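Local structure of glutaryl-CoA dehydrogenase (Mycobacterium smegmatis, 3SF6) at residues R165-R168 with W173-T176; H124-D129 with L251-R256; G271-C276 with I347-T352. The protein belongs to the flavin-dependent acyl-CoA dehydrogenase family and forms a four-chain assembly that holds dihydroflavine-adenine dinucleotide. One frame throughout, in Å; residues are numbered along the deposited sequence. Where two conformers were deposited one is given.

Interaction 1: residues R165-R168 with W173-T176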
loop_
_atom_site.group_PDB
_atom_site.type_symbol
_atom_site.label_atom_id
_atom_site.label_comp_id
_atom_site.label_asym_id
_atom_site.label_seq_id
_atom_site.Cartn_x
_atom_site.Cartn_y
_atom_site.Cartn_z
ATOM N N ARG A 165 28.539 -15.766 27.776
ATOM C CA ARG A 165 29.825 -15.244 28.245
ATOM C C ARG A 165 30.923 -16.262 28.046
ATOM O O ARG A 165 30.701 -17.464 28.079
ATOM C CB ARG A 165 29.749 -14.846 29.713
ATOM C CG ARG A 165 29.423 -15.950 30.650
ATOM C CD ARG A 165 29.353 -15.426 32.087
ATOM N NE ARG A 165 29.251 -16.511 33.060
ATOM C CZ ARG A 165 28.112 -17.128 33.393
ATOM N NH1 ARG A 165 26.966 -16.804 32.800
ATOM N NH2 ARG A 165 28.128 -18.094 34.307
ATOM N N ALA A 166 32.135 -15.767 27.839
ATOM C CA ALA A 166 33.318 -16.589 27.855
ATOM C C ALA A 166 34.266 -16.039 28.907
ATOM O O ALA A 166 34.633 -14.850 28.888
ATOM C CB ALA A 166 34.002 -16.631 26.463
ATOM N N THR A 167 34.615 -16.897 29.852
ATOM C CA THR A 167 35.437 -16.494 30.996
ATOM C C THR A 167 36.691 -17.321 31.003
ATOM O O THR A 167 36.677 -18.443 30.595
ATOM C CB THR A 167 34.679 -16.682 32.321
ATOM O OG1 THR A 167 34.384 -18.064 32.515
ATOM C CG2 THR A 167 33.376 -15.906 32.282
ATOM N N ARG A 168 37.793 -16.735 31.426
ATOM C CA ARG A 168 39.055 -17.454 31.439
ATOM C C ARG A 168 39.144 -18.335 32.664
ATOM O O ARG A 168 38.673 -17.971 33.751
ATOM C CB ARG A 168 40.231 -16.472 31.416
ATOM C CG ARG A 168 40.384 -15.779 30.087
ATOM C CD ARG A 168 41.760 -15.099 29.959
ATOM N NE ARG A 168 42.238 -14.976 28.570
ATOM C CZ ARG A 168 42.666 -15.995 27.807
ATOM N NH1 ARG A 168 42.630 -17.264 28.240
ATOM N NH2 ARG A 168 43.116 -15.739 26.583
ATOM N N TRP A 173 39.128 -21.351 28.200
ATOM C CA TRP A 173 37.910 -20.567 28.273
ATOM C C TRP A 173 36.738 -21.448 28.715
ATOM O O TRP A 173 36.670 -22.615 28.346
ATOM C CB TRP A 173 37.544 -19.990 26.905
ATOM C CG TRP A 173 38.486 -18.991 26.367
ATOM C CD1 TRP A 173 39.550 -19.243 25.560
ATOM C CD2 TRP A 173 38.438 -17.564 26.557
ATOM N NE1 TRP A 173 40.171 -18.040 25.219
ATOM C CE2 TRP A 173 39.509 -17.006 25.823
ATOM C CE3 TRP A 173 37.591 -16.712 27.260
ATOM C CZ2 TRP A 173 39.756 -15.632 25.782
ATOM C CZ3 TRP A 173 37.815 -15.344 27.194
ATOM C CH2 TRP A 173 38.911 -14.819 26.472
ATOM N N ILE A 174 35.814 -20.850 29.474
ATOM C CA ILE A 174 34.565 -21.496 29.841
ATOM C C ILE A 174 33.434 -20.690 29.198
ATOM O O ILE A 174 33.286 -19.481 29.464
ATOM C CB ILE A 174 34.370 -21.570 31.362
ATOM C CG1 ILE A 174 35.605 -22.152 32.059
ATOM C CG2 ILE A 174 33.160 -22.457 31.677
ATOM C CD1 ILE A 174 35.851 -23.608 31.704
ATOM N N LEU A 175 32.658 -21.339 28.339
ATOM C CA LEU A 175 31.574 -20.669 27.632
ATOM C C LEU A 175 30.247 -21.063 28.263
ATOM O O LEU A 175 29.939 -22.245 28.388
ATOM C CB LEU A 175 31.528 -21.046 26.132
ATOM C CG LEU A 175 32.337 -20.163 25.187
ATOM C CD1 LEU A 175 33.775 -20.120 25.581
ATOM C CD2 LEU A 175 32.140 -20.628 23.689
ATOM N N THR A 176 29.446 -20.075 28.658
ATOM C CA THR A 176 28.164 -20.328 29.296
ATOM C C THR A 176 27.079 -19.442 28.700
ATOM O O THR A 176 27.147 -18.204 28.782
ATOM C CB THR A 176 28.241 -20.052 30.803
ATOM O OG1 THR A 176 29.347 -20.786 31.373
ATOM C CG2 THR A 176 26.943 -20.469 31.496
HETATM O O HOH W 1 31.366 -18.850 31.360
#

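Interaction 2: residues H124-D129 with L251-R256. With SO4 (sulfate ion), chain M.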
loop_
_atom_site.group_PDB
_atom_site.type_symbol
_atom_site.label_atom_id
_atom_site.label_comp_id
_atom_site.label_asym_id
_atom_site.label_seq_id
_atom_site.Cartn_x
_atom_site.Cartn_y
_atom_site.Cartn_z
ATOM N N HIS A 124 37.324 -18.521 7.825
ATOM C CA HIS A 124 38.158 -17.999 6.728
ATOM C C HIS A 124 38.689 -16.601 7.060
ATOM O O HIS A 124 39.869 -16.285 6.773
ATOM C CB HIS A 124 37.342 -18.019 5.444
ATOM C CG HIS A 124 38.139 -17.942 4.183
ATOM N ND1 HIS A 124 38.722 -16.765 3.746
ATOM C CD2 HIS A 124 38.343 -18.856 3.199
ATOM C CE1 HIS A 124 39.327 -16.989 2.583
ATOM N NE2 HIS A 124 39.111 -18.247 2.224
ATOM N N ALA A 125 37.840 -15.757 7.643
ATOM C CA ALA A 125 38.140 -14.344 7.873
ATOM C C ALA A 125 38.883 -14.062 9.165
ATOM O O ALA A 125 39.743 -13.144 9.214
ATOM C CB ALA A 125 36.863 -13.509 7.852
ATOM N N PHE A 126 38.577 -14.834 10.207
ATOM C CA PHE A 126 39.068 -14.543 11.549
ATOM C C PHE A 126 39.816 -15.670 12.221
ATOM O O PHE A 126 40.293 -15.513 13.345
ATOM C CB PHE A 126 37.887 -14.133 12.448
ATOM C CG PHE A 126 37.053 -13.040 11.872
ATOM C CD1 PHE A 126 37.572 -11.775 11.688
ATOM C CD2 PHE A 126 35.725 -13.271 11.526
ATOM C CE1 PHE A 126 36.819 -10.763 11.131
ATOM C CE2 PHE A 126 34.979 -12.246 10.974
ATOM C CZ PHE A 126 35.504 -11.016 10.788
ATOM N N GLY A 127 39.879 -16.821 11.559
ATOM C CA GLY A 127 40.451 -18.007 12.163
ATOM C C GLY A 127 41.961 -18.014 12.056
ATOM O O GLY A 127 42.575 -17.296 11.236
ATOM N N SER A 128 42.568 -18.807 12.917
ATOM C CA SER A 128 43.981 -19.173 12.779
ATOM C C SER A 128 44.174 -20.092 11.566
ATOM O O SER A 128 43.227 -20.725 11.080
ATOM C CB SER A 128 44.431 -19.903 14.046
ATOM O OG SER A 128 43.717 -21.137 14.200
ATOM N N ASP A 129 45.420 -20.226 11.120
ATOM C CA ASP A 129 45.691 -21.192 10.055
ATOM C C ASP A 129 45.308 -22.603 10.507
ATOM O O ASP A 129 44.765 -23.385 9.721
ATOM C CB ASP A 129 47.166 -21.154 9.653
ATOM C CG ASP A 129 47.578 -19.842 8.988
ATOM O OD1 ASP A 129 46.722 -19.006 8.648
ATOM O OD2 ASP A 129 48.805 -19.698 8.765
ATOM N N LEU A 251 32.272 -6.654 17.998
ATOM C CA LEU A 251 30.989 -6.968 17.356
ATOM C C LEU A 251 31.079 -6.859 15.840
ATOM O O LEU A 251 30.319 -7.481 15.091
ATOM C CB LEU A 251 29.879 -6.039 17.896
ATOM C CG LEU A 251 28.439 -6.433 17.530
ATOM C CD1 LEU A 251 27.976 -7.768 18.202
ATOM C CD2 LEU A 251 27.497 -5.261 17.879
ATOM N N GLY A 252 32.008 -6.054 15.339
ATOM C CA GLY A 252 32.160 -5.981 13.899
ATOM C C GLY A 252 32.471 -7.314 13.217
ATOM O O GLY A 252 32.090 -7.505 12.050
ATOM N N ALA A 253 33.111 -8.257 13.920
ATOM C CA ALA A 253 33.402 -9.582 13.308
ATOM C C ALA A 253 32.125 -10.342 12.950
ATOM O O ALA A 253 31.962 -10.695 11.789
ATOM C CB ALA A 253 34.346 -10.426 14.203
ATOM N N PRO A 254 31.201 -10.571 13.907
ATOM C CA PRO A 254 30.012 -11.281 13.450
ATOM C C PRO A 254 29.195 -10.489 12.430
ATOM O O PRO A 254 28.584 -11.078 11.533
ATOM C CB PRO A 254 29.209 -11.514 14.749
ATOM C CG PRO A 254 29.793 -10.555 15.751
ATOM C CD PRO A 254 31.240 -10.490 15.381
ATOM N N LEU A 255 29.184 -9.172 12.564
ATOM C CA LEU A 255 28.482 -8.327 11.603
ATOM C C LEU A 255 29.053 -8.422 10.205
ATOM O O LEU A 255 28.290 -8.358 9.237
ATOM C CB LEU A 255 28.410 -6.840 12.043
ATOM C CG LEU A 255 27.636 -6.575 13.346
ATOM C CD1 LEU A 255 27.581 -5.090 13.706
ATOM C CD2 LEU A 255 26.259 -7.143 13.281
ATOM N N ARG A 256 30.366 -8.569 10.061
ATOM C CA ARG A 256 30.921 -8.785 8.705
ATOM C C ARG A 256 30.397 -10.079 8.097
ATOM O O ARG A 256 30.133 -10.136 6.895
ATOM C CB ARG A 256 32.452 -8.827 8.716
ATOM C CG ARG A 256 33.188 -7.487 8.722
ATOM C CD ARG A 256 34.757 -7.725 8.644
ATOM N NE ARG A 256 35.129 -8.636 7.544
ATOM C CZ ARG A 256 36.371 -9.090 7.289
ATOM N NH1 ARG A 256 37.396 -8.760 8.069
ATOM N NH2 ARG A 256 36.594 -9.908 6.256
HETATM S S SO4 M . 32.821 -4.729 21.315
HETATM O O1 SO4 M . 33.745 -3.613 21.353
HETATM O O2 SO4 M . 31.878 -4.598 22.433
HETATM O O3 SO4 M . 33.568 -5.938 21.484
HETATM O O4 SO4 M . 32.093 -4.606 20.026
HETATM O O HOH W 2 39.836 -11.085 7.593
#

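Interaction 3: residues G271-C276 with I347-T352. With EDO (1,2-ethanediol), chain O.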
loop_
_atom_site.group_PDB
_atom_site.type_symbol
_atom_site.label_atom_id
_atom_site.label_comp_id
_atom_site.label_asym_id
_atom_site.label_seq_id
_atom_site.Cartn_x
_atom_site.Cartn_y
_atom_site.Cartn_z
ATOM N N GLY A 271 14.559 -15.717 -6.012
ATOM C CA GLY A 271 14.279 -17.055 -6.539
ATOM C C GLY A 271 12.928 -17.561 -6.090
ATOM O O GLY A 271 12.160 -18.095 -6.896
ATOM N N ALA A 272 12.611 -17.392 -4.806
ATOM C CA ALA A 272 11.291 -17.729 -4.296
ATOM C C ALA A 272 10.247 -16.875 -5.030
ATOM O O ALA A 272 9.198 -17.380 -5.483
ATOM C CB ALA A 272 11.222 -17.497 -2.736
ATOM N N ALA A 273 10.535 -15.583 -5.189
ATOM C CA ALA A 273 9.602 -14.702 -5.938
ATOM C C ALA A 273 9.379 -15.201 -7.351
ATOM O O ALA A 273 8.226 -15.278 -7.833
ATOM C CB ALA A 273 10.109 -13.244 -5.972
ATOM N N ARG A 274 10.475 -15.477 -8.038
ATOM C CA ARG A 274 10.390 -15.976 -9.426
ATOM C C ARG A 274 9.535 -17.220 -9.559
ATOM O O ARG A 274 8.699 -17.329 -10.469
ATOM C CB ARG A 274 11.791 -16.204 -9.994
ATOM C CG ARG A 274 11.789 -16.520 -11.489
ATOM C CD ARG A 274 13.098 -17.054 -11.950
ATOM N NE ARG A 274 13.346 -18.415 -11.473
ATOM C CZ ARG A 274 14.528 -19.001 -11.460
ATOM N NH1 ARG A 274 15.601 -18.380 -11.920
ATOM N NH2 ARG A 274 14.631 -20.255 -11.011
ATOM N N ASP A 275 9.782 -18.196 -8.690
ATOM C CA ASP A 275 9.059 -19.455 -8.734
ATOM C C ASP A 275 7.557 -19.173 -8.570
ATOM O O ASP A 275 6.724 -19.729 -9.293
ATOM C CB ASP A 275 9.570 -20.371 -7.609
ATOM C CG ASP A 275 9.407 -21.827 -7.940
ATOM O OD1 ASP A 275 9.881 -22.186 -9.081
ATOM O OD2 ASP A 275 8.958 -22.647 -7.074
ATOM N N CYS A 276 7.210 -18.277 -7.645
ATOM C CA CYS A 276 5.810 -17.921 -7.463
ATOM C C CYS A 276 5.227 -17.168 -8.675
ATOM O O CYS A 276 4.098 -17.432 -9.079
ATOM C CB CYS A 276 5.636 -17.076 -6.209
ATOM S SG CYS A 276 5.980 -17.957 -4.666
ATOM N N ILE A 347 7.983 -11.595 -0.605
ATOM C CA ILE A 347 6.878 -12.156 0.146
ATOM C C ILE A 347 5.541 -11.609 -0.345
ATOM O O ILE A 347 4.543 -12.341 -0.389
ATOM C CB ILE A 347 7.082 -12.054 1.698
ATOM C CG1 ILE A 347 6.228 -13.118 2.404
ATOM C CG2 ILE A 347 6.803 -10.623 2.236
ATOM C CD1 ILE A 347 6.557 -13.239 3.901
ATOM N N GLU A 348 5.514 -10.344 -0.750
ATOM C CA GLU A 348 4.321 -9.787 -1.368
ATOM C C GLU A 348 4.016 -10.479 -2.703
ATOM O O GLU A 348 2.837 -10.756 -3.014
ATOM C CB GLU A 348 4.489 -8.278 -1.549
ATOM C CG GLU A 348 3.365 -7.631 -2.287
ATOM C CD GLU A 348 2.065 -7.556 -1.569
ATOM O OE1 GLU A 348 1.921 -7.985 -0.374
ATOM O OE2 GLU A 348 1.121 -7.075 -2.263
ATOM N N ILE A 349 5.044 -10.778 -3.505
ATOM C CA ILE A 349 4.830 -11.537 -4.725
ATOM C C ILE A 349 4.226 -12.906 -4.429
ATOM O O ILE A 349 3.262 -13.345 -5.088
ATOM C CB ILE A 349 6.139 -11.666 -5.549
ATOM C CG1 ILE A 349 6.477 -10.323 -6.205
ATOM C CG2 ILE A 349 6.024 -12.799 -6.590
ATOM C CD1 ILE A 349 7.944 -10.213 -6.689
ATOM N N ALA A 350 4.772 -13.617 -3.453
ATOM C CA ALA A 350 4.235 -14.925 -3.101
ATOM C C ALA A 350 2.777 -14.872 -2.684
ATOM O O ALA A 350 1.952 -15.692 -3.129
ATOM C CB ALA A 350 5.088 -15.572 -1.971
ATOM N N ARG A 351 2.457 -13.899 -1.830
ATOM C CA ARG A 351 1.083 -13.702 -1.356
ATOM C C ARG A 351 0.129 -13.400 -2.498
ATOM O O ARG A 351 -0.966 -13.981 -2.595
ATOM C CB ARG A 351 1.067 -12.598 -0.327
ATOM C CG ARG A 351 1.747 -13.010 0.961
ATOM C CD ARG A 351 2.151 -11.855 1.867
ATOM N NE ARG A 351 2.644 -12.340 3.174
ATOM C CZ ARG A 351 3.160 -11.563 4.121
ATOM N NH1 ARG A 351 3.236 -10.274 3.942
ATOM N NH2 ARG A 351 3.594 -12.095 5.248
ATOM N N THR A 352 0.543 -12.512 -3.405
ATOM C CA THR A 352 -0.310 -12.112 -4.533
ATOM C C THR A 352 -0.504 -13.293 -5.478
ATOM O O THR A 352 -1.601 -13.541 -5.984
ATOM C CB THR A 352 0.260 -10.901 -5.239
ATOM O OG1 THR A 352 0.249 -9.801 -4.299
ATOM C CG2 THR A 352 -0.606 -10.534 -6.436
HETATM C C1 EDO O . 16.945 -15.068 -12.669
HETATM O O1 EDO O . 16.101 -15.978 -13.304
HETATM C C2 EDO O . 18.292 -15.021 -13.430
HETATM O O2 EDO O . 19.009 -16.251 -13.313
#

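Interaction 1: residues R165-R168 with W173-T176
W173 reaches across the strand pair to cover A166 and R168. Its CB lies near T167 O. With chi1 at -66°, CG swings to the side of the amide nitrogen, and the indole is carried over the neighbouring strand. CE3 then rests 3.7 Å from A166 CB, and CZ3 comes 3.6 Å from A166 O at the ring edge. Farther out the extended R168 side chain passes over one face: its CG sits 4.0 Å from the centroid of the W173 six-membered ring, a CH-pi contact. Its guanidinium follows along the far rim, R168 NH2 3.5 Å from W173 CZ2 and NE near CH2, the planes 34° apart. NE1, on the five-membered ring, donates to D241 OD1, satisfying the one polar atom of this large ring.

The two strands form an antiparallel hairpin in the beta-rich middle domain. T167 and I174 are a hydrogen-bonded pair, with T167 N to I174 O at 2.9 Å and I174 N to T167 O at 2.8 Å; R165 and T176 make the next such pair. On the W173 face small A166 fits between the indole and L175, its CB 3.6 Å from L175 CD1. The other face is partly exposed, which suits hydroxyls and a long charged chain: R165 lays its guanidinium over T176 CB, and a water donates to I174 O and bonds T176 OG1 at 2.8 Å.

Interaction 2: residues H124-D129 with L251-R256
The ring of F126 presents one face to A253, whose CB stands 3.8 Å from the ring centroid and 17° off the normal in a CH-pi contact. Over the opposite face lies the CB of its own neighbour A125, so two methyl groups sandwich the ring; alanine is small enough to sit close over each face. The phenyl group leaves the last turn of helix 106-126 and points at the first turn of helix 252-286. There CE2 also comes within 3.5 Å of A253 O.

R256, one turn after G252, brings its chain round the same ring. A bend at chi3 (51°) sets one guanidinium face above F126 CZ, but the planes are 68° apart, far from a parallel stack. NH1 is 3.7 Å from F126 CE1, and NH2 is 3.9 Å from A125 CB while bonding to Y121 OH. A water donates to A125 O at 2.6 Å and weakly accepts from R256 NH1. At the start of the second segment L251 N donates to a sulfate ion, which I201 also binds.

Helices of the N-terminal and C-terminal domains thus meet through the F126 ring and, beside it, the R256–Y121 hydrogen bond, with W194 of the middle domain also touching A253. The arginine forms the exposed side of the contact, beside the buried F126 and A253, and its bonded guanidinium probably keeps its full charge there.

Interaction 3: residues G271-C276 with I347-T352
I349 lays both of its outer methyl groups on the helix turn at A273. CG2, which swings to the far side from the amide nitrogen, comes 3.5 Å from A273 O, and CD1 ends 3.8 Å from A273 CB. A branched aliphatic side chain suits this spot because its two arms can cover a carbonyl and a methyl group at once. One turn further along, C276 meets the same surface: its SG is 3.7 Å from A350 CB, and its CB is a looser 4.3 Å from I349 CG2.

Over 271-276 and 347-352 the helix axes run 20° from parallel and approach to 8.5 Å. The small A273, C276 and A350 probably allow this close spacing. Both helices belong to the mainly helical C-terminal domain of the acyl-CoA dehydrogenase fold, whose long helices pack as a bundle: helix 298-327 contributes M307, which touches I349, and helix 368-380 contributes A372, which touches A350.

Charged residues turn elsewhere. R274 points away from the second helix; a bend at chi3 (72°) brings its NH1 to a salt bridge with E100 and to O1 of a 1,2-ethanediol, which lies 2.8 Å from NH1 at the guanidinium edge. On the other helix R351 likewise points away from the contact, and its NH2 pairs with E376 in a salt bridge.

Along the chain, the hairpin of interaction 1 is nested within the loop closed by interaction 2, and interaction 3 follows both. Interactions 1 and 2 lie on the same side of the chain's centre, their centres about 19 Å apart, whereas interaction 3 is on the opposite side, about 44 Å from interaction 1 and 34 Å from interaction 2, centre to centre. Helix 252-286 spans that gap: its first turn serves interaction 2 and a later part serves interaction 3. One long helix therefore ties the junction with the N-terminal domain to the C-terminal helical bundle, while interaction 1 belongs to the beta-rich middle domain that lies between them in sequence.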